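PDB 4IKH: glutathione S-transferase from Pseudomonas protegens, which probably acts as a glutathione transferase, conjugating glutathione to electrophilic substrates. Local coordinates for residues Gly136-Phe141 with Glu153-Glu158. Numbering follows the deposited sequence.
Sequences GFFNKF and ERYVNE. With GSH (glutathione), chain D.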
loop_
_atom_site.group_PDB
_atom_site.type_symbol
_atom_site.label_atom_id
_atom_site.label_comp_id
_atom_site.label_asym_id
_atom_site.label_seq_id
_atom_site.Cartn_x
_atom_site.Cartn_y
_atom_site.Cartn_z
ATOM N N GLY A 136 -2.941 -15.923 7.260
ATOM C CA GLY A 136 -4.176 -16.137 7.997
ATOM C C GLY A 136 -5.189 -17.003 7.254
ATOM O O GLY A 136 -5.839 -17.867 7.852
ATOM N N PHE A 137 -5.332 -16.788 5.952
ATOM C CA PHE A 137 -6.255 -17.612 5.185
ATOM C C PHE A 137 -5.825 -19.077 5.217
ATOM O O PHE A 137 -6.632 -19.967 5.500
ATOM C CB PHE A 137 -6.379 -17.127 3.736
ATOM C CG PHE A 137 -7.299 -17.985 2.889
ATOM C CD1 PHE A 137 -8.676 -17.865 2.996
ATOM C CD2 PHE A 137 -6.779 -18.924 2.002
ATOM C CE1 PHE A 137 -9.530 -18.660 2.220
ATOM C CE2 PHE A 137 -7.623 -19.720 1.225
ATOM C CZ PHE A 137 -8.995 -19.589 1.339
ATOM N N PHE A 138 -4.547 -19.328 4.953
ATOM C CA PHE A 138 -4.058 -20.702 4.847
ATOM C C PHE A 138 -3.742 -21.420 6.164
ATOM O O PHE A 138 -3.451 -22.617 6.153
ATOM C CB PHE A 138 -2.861 -20.771 3.893
ATOM C CG PHE A 138 -3.235 -20.544 2.460
ATOM C CD1 PHE A 138 -3.984 -21.493 1.769
ATOM C CD2 PHE A 138 -2.872 -19.376 1.806
ATOM C CE1 PHE A 138 -4.355 -21.281 0.444
ATOM C CE2 PHE A 138 -3.234 -19.161 0.483
ATOM C CZ PHE A 138 -3.975 -20.119 -0.201
ATOM N N ASN A 139 -3.819 -20.710 7.287
ATOM C CA ASN A 139 -3.505 -21.306 8.587
ATOM C C ASN A 139 -4.656 -21.228 9.592
ATOM O O ASN A 139 -4.721 -22.011 10.538
ATOM C CB ASN A 139 -2.253 -20.651 9.185
ATOM C CG ASN A 139 -1.687 -21.432 10.357
ATOM O OD1 ASN A 139 -1.223 -22.558 10.189
ATOM N ND2 ASN A 139 -1.709 -20.832 11.550
ATOM N N LYS A 140 -5.566 -20.284 9.382
ATOM C CA LYS A 140 -6.612 -20.006 10.361
ATOM C C LYS A 140 -8.010 -20.183 9.760
ATOM O O LYS A 140 -8.956 -20.560 10.457
ATOM C CB LYS A 140 -6.427 -18.584 10.912
ATOM C CG LYS A 140 -7.462 -18.125 11.927
ATOM C CD LYS A 140 -7.415 -18.956 13.189
ATOM C CE LYS A 140 -8.337 -18.387 14.257
ATOM N NZ LYS A 140 -8.089 -19.036 15.586
ATOM N N PHE A 141 -8.132 -19.928 8.460
ATOM C CA PHE A 141 -9.438 -19.929 7.810
ATOM C C PHE A 141 -9.589 -21.073 6.811
ATOM O O PHE A 141 -8.916 -22.100 6.932
ATOM C CB PHE A 141 -9.695 -18.576 7.148
ATOM C CG PHE A 141 -9.588 -17.419 8.098
ATOM C CD1 PHE A 141 -10.266 -17.435 9.309
ATOM C CD2 PHE A 141 -8.785 -16.327 7.797
ATOM C CE1 PHE A 141 -10.159 -16.375 10.196
ATOM C CE2 PHE A 141 -8.673 -15.265 8.681
ATOM C CZ PHE A 141 -9.360 -15.289 9.881
ATOM N N GLU A 153 3.102 -22.557 2.695
ATOM C CA GLU A 153 4.556 -22.406 2.745
ATOM C C GLU A 153 5.069 -21.184 1.986
ATOM O O GLU A 153 6.043 -20.555 2.402
ATOM C CB GLU A 153 5.234 -23.668 2.203
ATOM C CG GLU A 153 5.360 -24.785 3.238
ATOM C CD GLU A 153 5.678 -26.135 2.620
ATOM O OE1 GLU A 153 5.986 -26.188 1.408
ATOM O OE2 GLU A 153 5.611 -27.147 3.352
ATOM N N ARG A 154 4.430 -20.872 0.860
ATOM C CA ARG A 154 4.794 -19.703 0.060
ATOM C C ARG A 154 4.622 -18.419 0.867
ATOM O O ARG A 154 5.494 -17.537 0.857
ATOM C CB ARG A 154 3.919 -19.639 -1.204
ATOM C CG ARG A 154 3.910 -18.282 -1.900
ATOM C CD ARG A 154 3.234 -18.353 -3.277
ATOM N NE ARG A 154 2.988 -17.026 -3.845
ATOM C CZ ARG A 154 3.909 -16.296 -4.471
ATOM N NH1 ARG A 154 5.149 -16.754 -4.612
ATOM N NH2 ARG A 154 3.593 -15.102 -4.961
ATOM N N TYR A 155 3.491 -18.313 1.562
ATOM C CA TYR A 155 3.176 -17.104 2.323
ATOM C C TYR A 155 3.840 -17.048 3.709
ATOM O O TYR A 155 4.107 -15.966 4.223
ATOM C CB TYR A 155 1.663 -16.914 2.393
ATOM C CG TYR A 155 1.092 -16.769 0.999
ATOM C CD1 TYR A 155 1.390 -15.648 0.234
ATOM C CD2 TYR A 155 0.310 -17.767 0.425
ATOM C CE1 TYR A 155 0.906 -15.501 -1.050
ATOM C CE2 TYR A 155 -0.183 -17.630 -0.875
ATOM C CZ TYR A 155 0.125 -16.493 -1.599
ATOM O OH TYR A 155 -0.328 -16.325 -2.883
ATOM N N VAL A 156 4.104 -18.208 4.302
ATOM C CA VAL A 156 4.906 -18.262 5.524
ATOM C C VAL A 156 6.312 -17.773 5.202
ATOM O O VAL A 156 6.857 -16.904 5.891
ATOM C CB VAL A 156 4.930 -19.681 6.102
ATOM C CG1 VAL A 156 6.050 -19.848 7.165
ATOM C CG2 VAL A 156 3.572 -20.006 6.691
ATOM N N ASN A 157 6.880 -18.306 4.126
ATOM C CA ASN A 157 8.214 -17.908 3.689
ATOM C C ASN A 157 8.315 -16.438 3.325
ATOM O O ASN A 157 9.350 -15.811 3.559
ATOM C CB ASN A 157 8.691 -18.792 2.532
ATOM C CG ASN A 157 9.199 -20.143 3.014
ATOM O OD1 ASN A 157 9.380 -20.347 4.215
ATOM N ND2 ASN A 157 9.443 -21.065 2.083
ATOM N N GLU A 158 7.247 -15.884 2.747
ATOM C CA GLU A 158 7.248 -14.461 2.421
ATOM C C GLU A 158 7.149 -13.640 3.699
ATOM O O GLU A 158 7.797 -12.605 3.838
ATOM C CB GLU A 158 6.109 -14.118 1.448
ATOM C CG GLU A 158 5.913 -12.633 1.195
ATOM C CD GLU A 158 7.134 -11.946 0.595
ATOM O OE1 GLU A 158 8.040 -12.635 0.079
ATOM O OE2 GLU A 158 7.180 -10.702 0.633
HETATM N N1 GSH D . 9.475 -13.949 -6.684
HETATM C CA1 GSH D . 8.623 -13.284 -5.769
HETATM C C1 GSH D . 7.280 -13.945 -5.729
HETATM O O11 GSH D . 7.141 -15.137 -6.138
HETATM O O12 GSH D . 6.275 -13.311 -5.282
HETATM C CB1 GSH D . 8.470 -11.867 -6.206
HETATM C CG1 GSH D . 7.893 -11.777 -7.624
HETATM C CD1 GSH D . 7.362 -10.364 -7.742
HETATM O OE1 GSH D . 7.967 -9.479 -7.173
HETATM N N2 GSH D . 6.136 -10.061 -8.491
HETATM C CA2 GSH D . 5.665 -8.705 -8.556
HETATM C C2 GSH D . 4.531 -8.513 -7.555
HETATM O O2 GSH D . 3.712 -9.427 -7.362
HETATM C CB2 GSH D . 5.167 -8.396 -9.932
HETATM S SG2 GSH D . 6.483 -8.461 -11.115
HETATM N N3 GSH D . 4.364 -7.274 -6.800
HETATM C CA3 GSH D . 3.246 -7.170 -5.861
HETATM C C3 GSH D . 2.878 -5.746 -5.558
HETATM O O31 GSH D . 3.178 -4.810 -6.337
HETATM O O32 GSH D . 2.254 -5.465 -4.509
#
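Phe138 brings the CD2–CE2 side of its ring up against the CD2–CE2 side of Tyr155, with CE2 of Phe138 3.7 Å from CE2 of Tyr155. The two planes are turned only 3° apart, yet the centroids lie 5.8 Å from each other, so the rings meet rim to rim and neither covers the other. In both residues CG stands anti to the carbonyl carbon (chi1 -70° in Phe138), which sends each ring into the gap between helices 111-140 and 150-170. These belong to the all-helical C-terminal domain of the glutathione transferase fold, and the contact lies in the dimer interface. Phenylalanine suits a position beside Pro151 and Leu152, with Phe137 CD2 over the centre of one ring face; tyrosine adds a hydroxyl that hydrogen-bonds Gln134 of the second subunit. Arg154 lays its CG over the Tyr155 ring and is extended as far as NE, bringing the guanidinium to the gamma-glutamyl carboxylate and into a cation-pi pair with Phe137 of the second subunit. Arg154 NH1 gives glutathione O11 a nearly straight bond (3.0 Å, 176°), while Arg154 NH2 reaches glutathione O12 at 3.2 Å on a more bent path, a two-pronged grip well suited to a guanidinium. A leucine in place of Arg154 would probably leave both carboxylate and ring without their cationic mate. This glutathione is held from both subunits, Asn32 of the second also hydrogen-bonding it.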